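Local coordinates for Exo-1,5-alpha-L-arabinofuranobiosidase (Gibberella zeae, PDB 5M1Z), which probably hydrolyses alpha-L-arabinofuranosidic linkages, as an exo-acting enzyme that removes arabinobiose units from the ends of arabinan chains, at residues Pro153-Phe158 and Ser171-Asn176; Ser180-His185 and Val197-Lys202; Pro210-Val215 and Val226-Gly231; Thr321-Ser326 and Gly343-Ala348. All blocks are in the same frame, centred on the assembly; numbering follows the deposited sequence.

Contact 1: Pro153-Phe158 and Ser171-Asn176; sequences PVWEPF and SDQRDN. With 6LW ((Z)-L-Arabinonhydroximo-1,4-lactone), chain B.
Trp155 and Ser171 form an antiparallel hydrogen-bonded pair between strands 154-162 and 165-172, the two inner strands of one propeller blade: each backbone N reaches the other residue's O at 2.9 Å. Past the strand end, Gln173 N continues the pairing by binding Pro153 O at 2.8 Å.

Among the side chains, Trp155 NE1 gives its hydrogen to Gln173 OE1 (3.0 Å), which lies almost in the indole plane, while the amide is turned 42° against the ring. The same OE1 also takes a hydrogen bond from Arg209, so the amide oxygen is gripped by two donors. From the same pair, Ser171 OG donates to OE1 of Glu156, the residue after Trp155, at 2.8 Å, arriving nearly in line with the C-O bond. That oxygen also receives the ligand's O2 at 2.6 Å, and Ser171 OG is in turn reached by Met212 N.

Packing on flat groups makes up the rest. One face of the indole carries Pro153 CB; against the opposite face lies C5 of the lactone, 3.5 Å above the plane and toward the rim. With chi1 at -31°, CG beside the backbone N sets the indole between them. On the other side of the sheet, Val154 CG1 rests over the guanidinium of Arg174, 3.6 Å from NE, while Asp172 holds that group side-on in a salt bridge through both its oxygens.

The chemistry is that of a sugar-binding wall: an aromatic platform whose rotation the N-H bond helps to fix, next to a carboxylate steadied by a serine hydroxyl and directed at a ligand hydroxyl.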
# COMPACT_ATOMS: atom_id res chain seq x y z
N PRO A 153 12.45 -7.13 11.63
CA PRO A 153 11.26 -6.19 11.51
C PRO A 153 9.99 -6.76 10.88
O PRO A 153 9.99 -7.79 10.23
CB PRO A 153 11.77 -5.07 10.64
CG PRO A 153 12.82 -5.72 9.84
CD PRO A 153 13.51 -6.72 10.72
N VAL A 154 8.93 -6.02 11.12
CA VAL A 154 7.66 -6.18 10.42
C VAL A 154 7.40 -4.88 9.67
O VAL A 154 7.89 -3.79 10.11
CB VAL A 154 6.52 -6.57 11.38
CG1 VAL A 154 6.85 -7.88 12.06
CG2 VAL A 154 6.29 -5.50 12.43
N TRP A 155 6.71 -4.97 8.54
CA TRP A 155 6.48 -3.83 7.69
C TRP A 155 5.22 -3.88 6.91
O TRP A 155 4.68 -4.94 6.65
CB TRP A 155 7.52 -3.72 6.61
CG TRP A 155 8.92 -4.20 6.79
CD1 TRP A 155 9.41 -5.49 6.56
CD2 TRP A 155 10.07 -3.40 7.05
NE1 TRP A 155 10.75 -5.52 6.73
CE2 TRP A 155 11.19 -4.26 7.02
CE3 TRP A 155 10.25 -2.07 7.42
CZ2 TRP A 155 12.49 -3.80 7.26
CZ3 TRP A 155 11.55 -1.62 7.67
CH2 TRP A 155 12.65 -2.47 7.58
N GLU A 156 4.79 -2.72 6.43
CA GLU A 156 3.89 -2.62 5.25
C GLU A 156 2.51 -3.22 5.45
O GLU A 156 2.09 -4.09 4.69
CB GLU A 156 4.58 -3.19 3.99
CG GLU A 156 5.83 -2.38 3.64
CD GLU A 156 7.02 -3.20 3.12
OE1 GLU A 156 6.96 -4.45 3.01
OE2 GLU A 156 8.04 -2.52 2.82
N PRO A 157 1.75 -2.68 6.41
CA PRO A 157 0.38 -3.17 6.59
C PRO A 157 -0.57 -2.84 5.44
O PRO A 157 -0.48 -1.72 4.82
CB PRO A 157 -0.08 -2.48 7.90
CG PRO A 157 0.76 -1.24 7.93
CD PRO A 157 2.11 -1.64 7.37
N PHE A 158 -1.44 -3.80 5.13
CA PHE A 158 -2.54 -3.57 4.23
C PHE A 158 -3.81 -4.21 4.81
O PHE A 158 -3.77 -5.33 5.26
CB PHE A 158 -2.21 -4.08 2.83
CG PHE A 158 -3.25 -3.78 1.82
CD1 PHE A 158 -4.30 -4.68 1.60
CD2 PHE A 158 -3.18 -2.64 1.03
CE1 PHE A 158 -5.28 -4.41 0.69
CE2 PHE A 158 -4.19 -2.37 0.09
CZ PHE A 158 -5.25 -3.26 -0.06
N SER A 171 4.48 -7.73 5.88
CA SER A 171 5.77 -8.40 5.62
C SER A 171 6.43 -8.63 6.98
O SER A 171 6.36 -7.79 7.85
CB SER A 171 6.70 -7.52 4.76
OG SER A 171 5.98 -6.98 3.65
N ASP A 172 7.10 -9.75 7.11
CA ASP A 172 7.51 -10.26 8.41
C ASP A 172 8.91 -10.84 8.23
O ASP A 172 9.09 -11.78 7.45
CB ASP A 172 6.55 -11.34 8.79
CG ASP A 172 6.66 -11.80 10.27
OD1 ASP A 172 7.66 -11.44 10.94
OD2 ASP A 172 5.69 -12.50 10.77
N GLN A 173 9.86 -10.29 8.95
CA GLN A 173 11.22 -10.85 9.02
C GLN A 173 11.54 -11.66 10.30
O GLN A 173 12.65 -12.10 10.50
CB GLN A 173 12.28 -9.74 8.87
CG GLN A 173 12.24 -9.04 7.52
CD GLN A 173 13.48 -8.16 7.19
OE1 GLN A 173 13.34 -7.10 6.57
NE2 GLN A 173 14.69 -8.60 7.60
N ARG A 174 10.54 -11.93 11.12
CA ARG A 174 10.75 -12.62 12.39
C ARG A 174 11.02 -14.12 12.28
O ARG A 174 11.40 -14.68 13.26
CB ARG A 174 9.54 -12.42 13.30
CG ARG A 174 9.27 -10.95 13.64
CD ARG A 174 7.96 -10.73 14.35
NE ARG A 174 6.83 -11.16 13.54
CZ ARG A 174 5.56 -10.88 13.80
NH1 ARG A 174 5.21 -10.17 14.86
NH2 ARG A 174 4.61 -11.36 12.99
N ASP A 175 10.76 -14.78 11.14
CA ASP A 175 11.13 -16.20 10.96
C ASP A 175 12.52 -16.19 10.34
O ASP A 175 12.71 -16.68 9.25
CB ASP A 175 10.08 -16.87 10.09
CG ASP A 175 10.10 -18.40 10.12
OD1 ASP A 175 10.96 -19.02 10.80
OD2 ASP A 175 9.24 -19.00 9.41
N ASN A 176 13.48 -15.60 11.04
CA ASN A 176 14.75 -15.11 10.44
C ASN A 176 15.82 -16.21 10.23
O ASN A 176 16.87 -15.94 9.60
CB ASN A 176 15.38 -13.94 11.24
CG ASN A 176 15.70 -14.33 12.67
OD1 ASN A 176 15.10 -15.26 13.21
ND2 ASN A 176 16.65 -13.63 13.29
C3 6LW B . 10.80 -4.34 3.20
C2 6LW B . 10.31 -4.82 1.84
C1 6LW B . 10.35 -3.52 1.05
O3 6LW B . 11.71 -5.31 3.72
O4 6LW B . 10.64 -2.38 1.88
O1 6LW B . 11.38 -2.97 -1.01
C4 6LW B . 11.44 -2.97 2.90
N1 6LW B . 10.26 -3.39 -0.28
O2 6LW B . 9.06 -5.47 1.98
C5 6LW B . 11.46 -1.94 4.00
O5 6LW B . 12.22 -0.82 3.49

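Contact 2: Ser180-His185 and Val197-Lys202; sequences SQKLVH and VVDDTK. With 6LW ((Z)-L-Arabinonhydroximo-1,4-lactone), chain B.
The imidazole of His185 has Val198 CB over one face, 3.8 Å from the ring centroid in a CH-pi contact, and the carboxylate of Asp200 at its edge. Ring and carboxylate are nearly coplanar, 11° apart, and ND1 donates to the syn lone pair of Asp200 OD1 over a short 2.5 Å. His185 takes chi1 75°, with CG between the backbone N and the carbonyl carbon, and this lays the ring alongside Val198.

These residues belong to the outer beta hairpin of a four-stranded propeller blade, strands 182-188 and 198-201. A classic beta bulge breaks its register: Asp200 and Thr201 both face Leu183, whose O accepts from Asp200 N at 2.7 Å and from the more distant Thr201 N, both arriving from the same face of the carbonyl. At the bulge the CB of Asp200 points toward the facing strand, where its carboxylate reaches the imidazole. Beyond it, His185 and Val198 resume regular pairing, N to O in both directions.

At the partly exposed side, the extended Lys182 places NZ against Asp199 OD1 at 3.0 Å, on the syn side, in a salt bridge. Lys202 NZ binds the other oxygen, OD2, so Asp199 bridges the two lysines and probably offsets their like charges; Asp175 gives Lys182 a second acidic partner.

At the inner end of the hairpin, Gln181 leaves the sheet for the ligand: OE1 accepts from O3 at 2.8 Å and NE2 donates to O2. Val184 CB presses on Val197 CG1 at 3.4 Å, tighter than usual van der Waals contact.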
# COMPACT_ATOMS: atom_id res chain seq x y z
N SER A 180 14.34 -14.88 4.84
CA SER A 180 14.85 -13.52 5.00
C SER A 180 13.65 -12.57 5.26
O SER A 180 13.67 -11.69 6.16
CB SER A 180 15.64 -13.11 3.77
OG SER A 180 16.14 -11.80 3.96
N GLN A 181 12.58 -12.80 4.50
CA GLN A 181 11.32 -12.14 4.69
C GLN A 181 10.22 -13.05 4.14
O GLN A 181 10.44 -13.80 3.16
CB GLN A 181 11.30 -10.79 3.99
CG GLN A 181 10.10 -9.96 4.39
CD GLN A 181 10.18 -8.55 3.88
OE1 GLN A 181 10.59 -7.66 4.62
NE2 GLN A 181 9.80 -8.33 2.63
N LYS A 182 9.06 -13.02 4.82
CA LYS A 182 7.83 -13.67 4.32
C LYS A 182 6.61 -12.75 4.46
O LYS A 182 6.66 -11.74 5.13
CB LYS A 182 7.57 -15.00 4.98
CG LYS A 182 7.20 -14.90 6.43
CD LYS A 182 7.01 -16.26 7.02
CE LYS A 182 6.78 -16.16 8.50
NZ LYS A 182 6.61 -17.53 9.06
N LEU A 183 5.52 -13.15 3.81
CA LEU A 183 4.25 -12.41 3.87
C LEU A 183 3.26 -13.16 4.74
O LEU A 183 3.15 -14.40 4.64
CB LEU A 183 3.75 -12.23 2.46
CG LEU A 183 4.63 -11.33 1.62
CD1 LEU A 183 4.22 -11.36 0.15
CD2 LEU A 183 4.48 -9.87 2.11
N VAL A 184 2.62 -12.42 5.64
CA VAL A 184 1.77 -12.96 6.66
C VAL A 184 0.55 -12.11 6.87
O VAL A 184 0.45 -10.97 6.39
CB VAL A 184 2.51 -13.12 8.01
CG1 VAL A 184 3.74 -13.97 7.85
CG2 VAL A 184 2.86 -11.79 8.66
N HIS A 185 -0.42 -12.63 7.61
CA HIS A 185 -1.51 -11.76 8.04
C HIS A 185 -2.00 -12.15 9.38
O HIS A 185 -1.71 -13.26 9.83
CB HIS A 185 -2.65 -11.78 7.04
CG HIS A 185 -3.48 -13.02 7.08
ND1 HIS A 185 -3.34 -14.04 6.17
CD2 HIS A 185 -4.48 -13.41 7.92
CE1 HIS A 185 -4.22 -14.99 6.43
NE2 HIS A 185 -4.93 -14.63 7.49
N VAL A 197 -0.59 -15.40 13.78
CA VAL A 197 -0.04 -15.11 12.43
C VAL A 197 -0.29 -16.29 11.51
O VAL A 197 -0.07 -17.43 11.91
CB VAL A 197 1.46 -14.78 12.51
CG1 VAL A 197 2.02 -14.45 11.15
CG2 VAL A 197 1.66 -13.54 13.36
N VAL A 198 -0.78 -16.01 10.31
CA VAL A 198 -1.00 -16.98 9.27
C VAL A 198 -0.07 -16.57 8.10
O VAL A 198 -0.12 -15.42 7.63
CB VAL A 198 -2.45 -16.92 8.73
CG1 VAL A 198 -2.65 -17.82 7.54
CG2 VAL A 198 -3.48 -17.26 9.81
N ASP A 199 0.71 -17.52 7.60
CA ASP A 199 1.53 -17.32 6.39
C ASP A 199 0.70 -17.13 5.11
O ASP A 199 -0.29 -17.86 4.85
CB ASP A 199 2.48 -18.49 6.22
CG ASP A 199 3.55 -18.54 7.30
OD1 ASP A 199 3.88 -17.53 7.91
OD2 ASP A 199 4.06 -19.65 7.57
N ASP A 200 1.10 -16.16 4.30
CA ASP A 200 0.45 -15.89 3.02
C ASP A 200 1.31 -16.26 1.78
O ASP A 200 0.76 -16.59 0.72
CB ASP A 200 0.04 -14.41 2.87
CG ASP A 200 -0.99 -13.95 3.90
OD1 ASP A 200 -1.88 -14.75 4.24
OD2 ASP A 200 -0.87 -12.76 4.38
N THR A 201 2.62 -16.14 1.90
CA THR A 201 3.53 -16.36 0.80
C THR A 201 4.90 -16.44 1.44
O THR A 201 5.32 -15.55 2.17
CB THR A 201 3.45 -15.26 -0.28
OG1 THR A 201 2.38 -15.53 -1.17
CG2 THR A 201 4.67 -15.21 -1.14
N LYS A 202 5.57 -17.55 1.20
CA LYS A 202 6.95 -17.72 1.61
C LYS A 202 7.67 -18.65 0.65
O LYS A 202 7.05 -19.48 -0.02
CB LYS A 202 7.03 -18.29 3.00
CG LYS A 202 6.33 -19.61 3.14
CD LYS A 202 6.20 -20.00 4.59
CE LYS A 202 5.55 -21.38 4.69
NZ LYS A 202 5.72 -21.86 6.08
C3 6LW B . 10.80 -4.34 3.20
C2 6LW B . 10.31 -4.82 1.84
C1 6LW B . 10.35 -3.52 1.05
O3 6LW B . 11.71 -5.31 3.72
O4 6LW B . 10.64 -2.38 1.88
O1 6LW B . 11.38 -2.97 -1.01
C4 6LW B . 11.44 -2.97 2.90
N1 6LW B . 10.26 -3.39 -0.28
O2 6LW B . 9.06 -5.47 1.98
C5 6LW B . 11.46 -1.94 4.00
O5 6LW B . 12.22 -0.82 3.49

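Contact 3: Pro210-Val215 and Val226-Gly231; sequences PGMPTV and VYEYGG. With 6LW ((Z)-L-Arabinonhydroximo-1,4-lactone), chain B.
The inner hairpin of a propeller blade, strands 209-217 and 223-230, brings Gly211 opposite Glu228 beside the bound lactone. The two residues make a hydrogen-bonded antiparallel pair, Gly211 N to Glu228 O at 2.8 Å and Glu228 N to Gly211 O at 2.9 Å. Farther along, Thr214 and Val226 do the same, with Val226 N to Thr214 O at 2.8 Å and almost straight. Between these pairs the first strand has one residue more than the second, a beta bulge at Met212 and Pro213; Met212 takes a left-handed backbone conformation (phi 65°, psi 62°), and its N turns aside to the hydroxyl of Ser171.

Glu228 carries CG between its backbone N and carbonyl carbon (chi1 68°) and is extended beyond, lying along the backbone of Gly211 and ending against Met212: SD is 3.6 Å from OE2. OE2 also lies 2.8 Å from the ligand's O1, while OE1 is held by Ser275 N. Gly211 CA comes within 3.6 Å of the ligand's O2; a CB here would point to this face and collide with that oxygen.

Away from the ligand-facing pair, Pro210 CB meets Tyr227 CD2 at 4.0 Å; the phenol hydroxyl of Tyr227 is bound by Tyr203 and Arg248.

A bulged innermost strand with a glycine and an acidic neighbour turned to the ligand fits the central sugar-binding pocket of a six-bladed beta-propeller glycosidase.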
# COMPACT_ATOMS: atom_id res chain seq x y z
N PRO A 210 9.79 -11.89 -0.57
CA PRO A 210 8.50 -11.38 -0.96
C PRO A 210 8.11 -10.28 -0.02
O PRO A 210 8.35 -10.39 1.18
CB PRO A 210 7.58 -12.61 -0.81
CG PRO A 210 8.22 -13.42 0.23
CD PRO A 210 9.68 -13.20 0.07
N GLY A 211 7.47 -9.24 -0.54
CA GLY A 211 7.22 -8.03 0.23
C GLY A 211 6.08 -7.24 -0.33
O GLY A 211 5.67 -7.46 -1.45
N MET A 212 5.57 -6.32 0.48
CA MET A 212 4.71 -5.21 0.02
C MET A 212 3.37 -5.70 -0.53
O MET A 212 3.02 -5.47 -1.68
CB MET A 212 5.47 -4.30 -0.97
CG MET A 212 6.90 -4.05 -0.46
SD MET A 212 7.74 -2.64 -1.12
CE MET A 212 6.80 -1.26 -0.44
N PRO A 213 2.60 -6.35 0.34
CA PRO A 213 1.34 -6.94 -0.12
C PRO A 213 0.20 -5.95 -0.32
O PRO A 213 -0.01 -5.08 0.54
CB PRO A 213 0.99 -7.92 0.99
CG PRO A 213 1.60 -7.29 2.23
CD PRO A 213 2.83 -6.57 1.77
N THR A 214 -0.50 -6.09 -1.43
CA THR A 214 -1.76 -5.43 -1.63
C THR A 214 -2.74 -6.40 -2.23
O THR A 214 -2.36 -7.39 -2.83
CB THR A 214 -1.70 -4.10 -2.44
OG1 THR A 214 -1.32 -4.33 -3.80
CG2 THR A 214 -0.74 -3.09 -1.83
N VAL A 215 -4.02 -6.12 -2.04
CA VAL A 215 -5.07 -7.08 -2.37
C VAL A 215 -6.27 -6.36 -2.97
O VAL A 215 -6.68 -5.26 -2.52
CB VAL A 215 -5.56 -7.93 -1.15
CG1 VAL A 215 -6.45 -9.09 -1.63
CG2 VAL A 215 -4.41 -8.53 -0.35
N VAL A 226 -1.12 -9.17 -4.65
CA VAL A 226 0.03 -8.72 -5.43
C VAL A 226 1.15 -8.37 -4.47
O VAL A 226 0.91 -7.82 -3.39
CB VAL A 226 -0.37 -7.51 -6.31
CG1 VAL A 226 0.79 -6.96 -7.11
CG2 VAL A 226 -1.48 -7.90 -7.28
N TYR A 227 2.40 -8.69 -4.87
CA TYR A 227 3.56 -8.45 -4.06
C TYR A 227 4.79 -8.36 -4.91
O TYR A 227 4.77 -8.77 -6.06
CB TYR A 227 3.77 -9.56 -3.04
CG TYR A 227 3.83 -10.97 -3.59
CD1 TYR A 227 2.68 -11.64 -3.96
CD2 TYR A 227 5.04 -11.65 -3.70
CE1 TYR A 227 2.73 -12.93 -4.50
CE2 TYR A 227 5.08 -12.93 -4.20
CZ TYR A 227 3.93 -13.57 -4.59
OH TYR A 227 3.99 -14.85 -5.06
N GLU A 228 5.86 -7.83 -4.32
CA GLU A 228 7.17 -7.85 -4.97
C GLU A 228 7.85 -9.13 -4.51
O GLU A 228 7.85 -9.49 -3.31
CB GLU A 228 7.99 -6.61 -4.65
CG GLU A 228 8.46 -6.47 -3.22
CD GLU A 228 9.37 -5.28 -3.04
OE1 GLU A 228 9.50 -4.44 -3.93
OE2 GLU A 228 10.02 -5.23 -2.02
N TYR A 229 8.33 -9.91 -5.45
CA TYR A 229 9.01 -11.16 -5.15
C TYR A 229 10.54 -10.94 -5.18
O TYR A 229 11.20 -11.14 -6.22
CB TYR A 229 8.54 -12.21 -6.15
CG TYR A 229 9.16 -13.59 -6.02
CD1 TYR A 229 10.13 -13.90 -5.08
CD2 TYR A 229 8.71 -14.62 -6.87
CE1 TYR A 229 10.67 -15.18 -5.00
CE2 TYR A 229 9.24 -15.87 -6.81
CZ TYR A 229 10.21 -16.15 -5.88
OH TYR A 229 10.71 -17.43 -5.90
N GLY A 230 11.11 -10.49 -4.06
CA GLY A 230 12.56 -10.23 -4.03
C GLY A 230 13.26 -11.57 -4.14
O GLY A 230 12.87 -12.55 -3.45
N GLY A 231 14.26 -11.66 -5.01
CA GLY A 231 14.95 -12.92 -5.22
C GLY A 231 14.24 -13.75 -6.23
O GLY A 231 14.54 -14.92 -6.39
C3 6LW B . 10.80 -4.34 3.20
C2 6LW B . 10.31 -4.82 1.84
C1 6LW B . 10.35 -3.52 1.05
O3 6LW B . 11.71 -5.31 3.72
O4 6LW B . 10.64 -2.38 1.88
O1 6LW B . 11.38 -2.97 -1.01
C4 6LW B . 11.44 -2.97 2.90
N1 6LW B . 10.26 -3.39 -0.28
O2 6LW B . 9.06 -5.47 1.98
C5 6LW B . 11.46 -1.94 4.00
O5 6LW B . 12.22 -0.82 3.49

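Contact 4: Thr321-Ser326 and Gly343-Ala348; sequences TAYTRS and GILPPA. With 6LW ((Z)-L-Arabinonhydroximo-1,4-lactone), chain B; EDO (1,2-ethanediol), chain L.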
# COMPACT_ATOMS: atom_id res chain seq x y z
N THR A 321 7.11 8.04 -11.99
CA THR A 321 7.54 6.87 -11.21
C THR A 321 7.77 7.27 -9.75
O THR A 321 8.30 8.37 -9.49
CB THR A 321 8.81 6.27 -11.82
OG1 THR A 321 8.51 5.91 -13.17
CG2 THR A 321 9.32 5.00 -11.05
N ALA A 322 7.28 6.43 -8.82
CA ALA A 322 7.50 6.60 -7.42
C ALA A 322 7.50 5.26 -6.66
O ALA A 322 6.80 4.30 -7.02
CB ALA A 322 6.45 7.51 -6.83
N TYR A 323 8.26 5.23 -5.57
CA TYR A 323 8.27 4.09 -4.65
C TYR A 323 6.86 3.90 -4.11
O TYR A 323 6.21 4.87 -3.67
CB TYR A 323 9.25 4.32 -3.56
CG TYR A 323 9.38 3.18 -2.59
CD1 TYR A 323 9.95 2.01 -2.98
CD2 TYR A 323 8.91 3.29 -1.28
CE1 TYR A 323 10.05 0.92 -2.10
CE2 TYR A 323 9.02 2.24 -0.38
CZ TYR A 323 9.63 1.06 -0.81
OH TYR A 323 9.78 0.04 0.04
N THR A 324 6.34 2.68 -4.25
CA THR A 324 4.97 2.29 -3.82
C THR A 324 3.89 3.31 -4.22
O THR A 324 2.97 3.68 -3.49
CB THR A 324 4.94 1.88 -2.33
OG1 THR A 324 3.72 1.18 -2.03
CG2 THR A 324 5.06 3.05 -1.39
N ARG A 325 4.01 3.76 -5.45
CA ARG A 325 3.03 4.61 -6.04
C ARG A 325 1.66 3.92 -5.94
O ARG A 325 1.54 2.72 -6.18
CB ARG A 325 3.42 4.86 -7.51
CG ARG A 325 2.65 6.01 -8.11
CD ARG A 325 3.01 6.30 -9.58
NE ARG A 325 2.65 5.16 -10.43
CZ ARG A 325 2.70 5.14 -11.76
NH1 ARG A 325 3.06 6.22 -12.43
NH2 ARG A 325 2.42 4.02 -12.41
N SER A 326 0.66 4.65 -5.52
CA SER A 326 -0.59 4.03 -5.15
C SER A 326 -1.71 4.44 -6.10
O SER A 326 -1.56 5.36 -6.94
CB SER A 326 -0.96 4.42 -3.71
OG SER A 326 -1.02 5.84 -3.60
N GLY A 343 7.48 10.26 -4.43
CA GLY A 343 8.85 10.25 -4.82
C GLY A 343 9.56 8.94 -4.60
O GLY A 343 8.94 7.84 -4.41
N ILE A 344 10.87 9.07 -4.60
CA ILE A 344 11.75 7.94 -4.64
C ILE A 344 12.47 7.67 -3.32
O ILE A 344 12.63 8.55 -2.49
CB ILE A 344 12.77 8.05 -5.80
CG1 ILE A 344 13.83 9.17 -5.55
CG2 ILE A 344 12.08 8.32 -7.12
CD1 ILE A 344 14.91 9.29 -6.63
N LEU A 345 12.96 6.44 -3.20
CA LEU A 345 13.77 6.01 -2.08
C LEU A 345 15.02 6.87 -1.92
O LEU A 345 15.55 7.39 -2.88
CB LEU A 345 14.20 4.53 -2.26
CG LEU A 345 13.12 3.46 -2.05
CD1 LEU A 345 13.55 2.16 -2.72
CD2 LEU A 345 12.88 3.15 -0.60
N PRO A 346 15.47 7.04 -0.68
CA PRO A 346 16.65 7.90 -0.52
C PRO A 346 17.85 7.20 -1.19
O PRO A 346 17.83 6.00 -1.27
CB PRO A 346 16.81 8.00 1.01
CG PRO A 346 16.12 6.80 1.57
CD PRO A 346 15.01 6.46 0.61
N PRO A 347 18.86 7.91 -1.69
CA PRO A 347 18.94 9.39 -1.64
C PRO A 347 18.08 10.06 -2.71
O PRO A 347 18.09 9.65 -3.87
CB PRO A 347 20.44 9.67 -1.86
CG PRO A 347 20.98 8.45 -2.56
CD PRO A 347 19.98 7.32 -2.46
N ALA A 348 17.27 11.03 -2.29
CA ALA A 348 16.26 11.66 -3.16
C ALA A 348 16.63 13.08 -3.51
O ALA A 348 15.94 13.73 -4.27
CB ALA A 348 14.89 11.64 -2.49
C3 6LW B . 10.80 -4.34 3.20
C2 6LW B . 10.31 -4.82 1.84
C1 6LW B . 10.35 -3.52 1.05
O3 6LW B . 11.71 -5.31 3.72
O4 6LW B . 10.64 -2.38 1.88
O1 6LW B . 11.38 -2.97 -1.01
C4 6LW B . 11.44 -2.97 2.90
N1 6LW B . 10.26 -3.39 -0.28
O2 6LW B . 9.06 -5.47 1.98
C5 6LW B . 11.46 -1.94 4.00
O5 6LW B . 12.22 -0.82 3.49
C1 EDO L . 9.75 6.62 -16.47
O1 EDO L . 10.45 7.04 -15.28
C2 EDO L . 9.73 5.12 -16.28
O2 EDO L . 8.65 4.45 -16.94
O HOH W 1 6.86 7.32 -2.66
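Tyr323, Leu345 and Gly343 carry this meeting of two loops. The isobutyl group of Leu345 lies over one face of the Tyr323 ring: CD2 stands 3.7 Å from the centroid and only 4° off the normal, a CH-pi contact, while CG and CD1 both approach CD1 of the ring. With chi1 at -178° the phenol extends straight from the backbone and its hydroxyl end points at the ligand; OH ends 3.2 Å from the lactone's O4. Met212 flanks the same hydroxyl end, and Leu29 and Ser275 also touch the Tyr323 side chain.

Gly343 supplies the polar half. Its O accepts from Tyr323 N at 2.9 Å, with the donor tilted out of the carbonyl plane, and Ala322 CB packs on the same oxygen. A water lies within hydrogen-bonding distance of Tyr323 O (2.7 Å) and Gly343 O (2.8 Å), but may not serve both at once. The backbone shape at Gly343 would jam a CB against the preceding carbonyl O, and so calls for glycine.

At the far end Thr321 OG1 is hydrogen-bonded to O1 of an ethanediol, probably from the crystallisation liquor. Leu345 is largely exposed and touches a second bound sugar, arabinofuranose.

The loops precede strands 326-329 and 354-360 of the sheet that also takes in the N-terminal strand 11-17; here they contribute to the central ligand pocket, consistent with a beta-propeller glycosidase.

All four contacts converge on the bound arabinose-derived lactone, in the central pocket of the six-bladed propeller. Contacts 1 and 2 are neighbouring hairpins of one blade, their centres 8 Å apart, joined by the backbone bond Asp172 N to Lys182 O (2.8 Å). Contact 3, its centre about 12 Å from that of contact 1, belongs to the next blade; Gln181 NE2 reaches Pro210 O at 2.9 Å, tying contact 2 to it. Contact 4 lies across the pocket, 24 Å from contact 2 and 16 Å from contact 3 between centres, and meets the latter through Met212 CE and Tyr323 OH at 3.3 Å. A bound arabinofuranose sits by Trp155 and Leu345, about 4 Å from each side chain.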